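Local coordinates for inositol 2-dehydrogenase/D-chiro-inositol 3-dehydrogenase (Lactobacillus casei, PDB 4MIY), which catalyses the NAD-dependent oxidation of myo-inositol to 2-keto-myo-inositol, and also oxidises D-chiro-inositol to its 1-keto product, at the interface of chains A and B and the interface of chains A and C. Numbering follows the deposited sequence. Chains: chain A/B/C, Inositol 2-dehydrogenase/D-chiro-inositol 3-dehydrogenase.

Contact 1: the interface of chains A and B. Residues chain A 149, 243-245; chain B 200, 211, 229, 231.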
# COMPACT_ATOMS: atom_id res chain seq x y z
N LEU A 149 -1.58 -20.83 -12.69
CA LEU A 149 -2.79 -21.61 -12.72
C LEU A 149 -3.91 -20.79 -13.28
O LEU A 149 -4.68 -21.25 -14.05
CB LEU A 149 -3.13 -22.08 -11.32
CG LEU A 149 -2.08 -22.92 -10.64
CD1 LEU A 149 -2.45 -23.14 -9.21
CD2 LEU A 149 -1.87 -24.21 -11.39
N ILE A 243 -1.88 -16.12 -10.45
CA ILE A 243 -2.03 -17.07 -9.39
C ILE A 243 -1.21 -18.30 -9.66
O ILE A 243 -1.49 -19.00 -10.57
CB ILE A 243 -3.48 -17.55 -9.31
CG1 ILE A 243 -4.44 -16.38 -9.26
CG2 ILE A 243 -3.66 -18.51 -8.18
CD1 ILE A 243 -4.27 -15.61 -8.16
N GLY A 244 -0.24 -18.55 -8.81
CA GLY A 244 0.61 -19.69 -8.94
C GLY A 244 0.32 -20.76 -7.92
O GLY A 244 -0.44 -20.56 -7.02
N GLU A 245 0.96 -21.89 -8.09
CA GLU A 245 0.85 -23.01 -7.18
C GLU A 245 1.25 -22.65 -5.75
O GLU A 245 0.65 -23.10 -4.85
CB GLU A 245 1.71 -24.20 -7.69
CG GLU A 245 1.19 -24.77 -8.95
CD GLU A 245 2.09 -25.77 -9.58
OE1 GLU A 245 3.28 -25.56 -9.59
OE2 GLU A 245 1.54 -26.72 -10.13
N SER B 200 -3.28 -27.95 -9.67
CA SER B 200 -2.06 -27.68 -8.93
C SER B 200 -1.30 -28.90 -8.51
O SER B 200 -1.85 -29.84 -8.02
CB SER B 200 -2.37 -26.87 -7.68
OG SER B 200 -1.21 -26.61 -6.94
N PRO B 211 -6.95 -25.09 -8.32
CA PRO B 211 -8.05 -24.24 -7.87
C PRO B 211 -9.37 -24.52 -8.56
O PRO B 211 -9.43 -25.34 -9.41
CB PRO B 211 -7.57 -22.81 -8.21
CG PRO B 211 -6.54 -22.97 -9.13
CD PRO B 211 -5.93 -24.30 -9.00
N HIS B 229 -8.95 -21.30 -3.97
CA HIS B 229 -7.62 -21.87 -4.07
C HIS B 229 -7.19 -22.28 -2.69
O HIS B 229 -6.77 -21.47 -1.90
CB HIS B 229 -6.66 -20.83 -4.65
CG HIS B 229 -5.33 -21.38 -5.07
ND1 HIS B 229 -4.28 -20.58 -5.43
CD2 HIS B 229 -4.88 -22.64 -5.13
CE1 HIS B 229 -3.25 -21.33 -5.73
NE2 HIS B 229 -3.58 -22.58 -5.55
N THR B 231 -4.92 -24.77 -1.76
CA THR B 231 -3.56 -25.21 -1.57
C THR B 231 -2.59 -24.12 -2.02
O THR B 231 -1.58 -24.39 -2.61
CB THR B 231 -3.24 -26.52 -2.34
OG1 THR B 231 -3.29 -26.30 -3.75
CG2 THR B 231 -4.21 -27.62 -1.94
O HOH W 1 -1.63 -24.63 -5.36
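Where A:Gly244 ends its strand, its extended backbone (psi 173°) presents the carbonyl O to the imidazole of B:His229, and the chain then turns into a helix-like conformation at A:Glu245. The O of A:Gly244 lies 3.2 Å from CE1 of B:His229, in the plane of the ring and at its edge, a polar contact with a ring carbon rather than a conventional hydrogen bond. The same ring edge meets an interface water, hydrogen-bonded to NE2 of B:His229 at 2.8 Å, with 158° at the hydrogen if NE2 is the donor. This water illustrates how one ordered solvent molecule can join two subunits: the carbonyl O of A:Glu245 is 2.8 Å from it, the hydroxyl OG of B:Ser200 is 2.6 Å away, and OG1 and the carbonyl O of B:Thr231 also bind it.

Apolar groups pack against the same histidine. With chi1 at -52°, CG1 of A:Ile243 lies beside the backbone N and the CG2 methyl is turned to the histidine, 3.5 Å from ND1 of B:His229, the two side chains passing in opposite directions. A:Leu149 comes across at about a right angle to the imidazole, and its CD1 methyl sits 3.9 Å from NE2 of B:His229. The water at NE2 and the methyl packing are likely to limit how far the ring can turn. B:Pro211, which follows a cis peptide bond, offers its CD to CD1 of A:Leu149 at 3.7 Å, and CB of B:Ser200 packs against that methyl too; the same leucine branch thus bridges several residues of chain B. The aliphatic CG of A:Glu245 lies 3.6 Å from OG of B:Ser200.

On the chain A side, the patch combines strand 148-156 with the end of strand 237-244 and the turn after it; chain B contributes the end of strand 223-229 and neighbouring loops, all within the C-terminal alpha/beta domain that faces its two-fold mate.

Contact 2: the interface of chains A and C. Residues chain A 248-251; chain C 259, 261.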
# COMPACT_ATOMS: atom_id res chain seq x y z
N GLU A 248 1.45 -15.76 -5.38
CA GLU A 248 0.86 -14.89 -6.37
C GLU A 248 1.77 -13.71 -6.72
O GLU A 248 2.57 -13.30 -5.93
CB GLU A 248 -0.50 -14.33 -5.90
CG GLU A 248 -1.54 -15.32 -5.48
CD GLU A 248 -2.88 -14.68 -5.08
OE1 GLU A 248 -2.95 -13.47 -5.01
OE2 GLU A 248 -3.82 -15.43 -4.84
N LEU A 249 1.59 -13.19 -7.92
CA LEU A 249 2.26 -11.97 -8.36
C LEU A 249 1.27 -11.00 -8.93
O LEU A 249 0.43 -11.38 -9.66
CB LEU A 249 3.32 -12.27 -9.43
CG LEU A 249 4.58 -12.99 -8.97
CD1 LEU A 249 5.31 -13.74 -10.10
CD2 LEU A 249 5.50 -12.03 -8.30
N GLN A 250 1.40 -9.74 -8.58
CA GLN A 250 0.56 -8.73 -9.21
C GLN A 250 1.29 -7.43 -9.49
O GLN A 250 2.28 -7.13 -8.88
CB GLN A 250 -0.74 -8.51 -8.44
CG GLN A 250 -0.63 -7.74 -7.19
CD GLN A 250 -2.01 -7.58 -6.49
OE1 GLN A 250 -2.66 -8.54 -6.18
NE2 GLN A 250 -2.41 -6.37 -6.28
N LEU A 251 0.77 -6.67 -10.42
CA LEU A 251 1.33 -5.38 -10.71
C LEU A 251 1.14 -4.43 -9.55
O LEU A 251 0.15 -4.47 -8.91
CB LEU A 251 0.65 -4.77 -11.89
CG LEU A 251 1.02 -5.37 -13.22
CD1 LEU A 251 0.22 -4.64 -14.28
CD2 LEU A 251 2.47 -5.16 -13.52
N ILE C 259 4.31 -7.12 -6.82
CA ILE C 259 3.97 -7.55 -5.49
C ILE C 259 3.93 -9.07 -5.46
O ILE C 259 3.21 -9.67 -6.19
CB ILE C 259 2.63 -6.98 -5.04
CG1 ILE C 259 2.67 -5.46 -5.12
CG2 ILE C 259 2.29 -7.45 -3.67
CD1 ILE C 259 1.38 -4.83 -4.94
N ARG C 261 3.23 -12.44 -3.23
CA ARG C 261 2.66 -13.12 -2.10
C ARG C 261 3.26 -14.51 -2.03
O ARG C 261 3.08 -15.30 -2.90
CB ARG C 261 1.14 -13.23 -2.22
CG ARG C 261 0.38 -12.01 -1.81
CD ARG C 261 -0.96 -12.01 -2.45
NE ARG C 261 -1.85 -11.09 -1.83
CZ ARG C 261 -1.93 -9.81 -2.15
NH1 ARG C 261 -1.17 -9.30 -3.08
NH2 ARG C 261 -2.81 -9.06 -1.53
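C:Ile259, A:Gln250 and C:Arg261 bury most of the surface here, on two short strands that pair antiparallel across the subunit boundary, an example of intermolecular beta-sheet pairing, which probably contributes to a tetramer if the deposited assembly is the biological one. A:Gln250 and C:Ile259 exchange a pair of backbone hydrogen bonds: N of A:Gln250 gives to O of C:Ile259 at 3.0 Å, and N of C:Ile259 gives to O of A:Gln250 at 2.9 Å. A second pair joins A:Glu248 and C:Arg261, where N of C:Arg261 meets O of A:Glu248 at 2.9 Å in a nearly straight bond, 171° at the hydrogen. Because the main chain makes these links, the pairing is likely to depend less on which side chains are present.

Side chains add a layer over one side of the paired strands. With chi1 at 75°, CG of A:Gln250 is tucked between its backbone N and carbonyl carbon, which lays the chain alongside C:Ile259, both pointing the same way, with CG of A:Gln250 4.0 Å from CB of C:Ile259. Beyond CG the glutamine is extended and carries its amide towards C:Arg261, whose guanidinium plane is turned 22° from it. NH1 of C:Arg261 lies 3.5 Å from the amide oxygen OE1 of A:Gln250.

NE of C:Arg261 stands 4.1 Å from OE1 of A:Glu248, and the opposite charges probably attract without forming a close salt bridge. A methionine in place of C:Arg261 would probably leave the carboxylate of A:Glu248 without this nearby positive charge and deprive the amide of A:Gln250 of its guanidinium neighbour. The arginine chain, extended as far as NE, crosses A:Glu248 at a slant, with CD of C:Arg261 3.6 Å from the carboxylate OE1 of A:Glu248.

About 13 Å separates the C-alpha centres of contact 1 and contact 2, and, apart from A:Leu149, chain A reaches both with nearly continuous sequence: contact 1 uses residues 243-245 and contact 2 uses residues 248-251. The short turn between strands 237-244 and 248-250 therefore carries one subunit from partner B to partner C. Each interface is two-fold symmetric, and both kinds of interface occur in the deposited assembly of four copies, which may be the biological one. A shift in this turn could plausibly be felt at both interfaces.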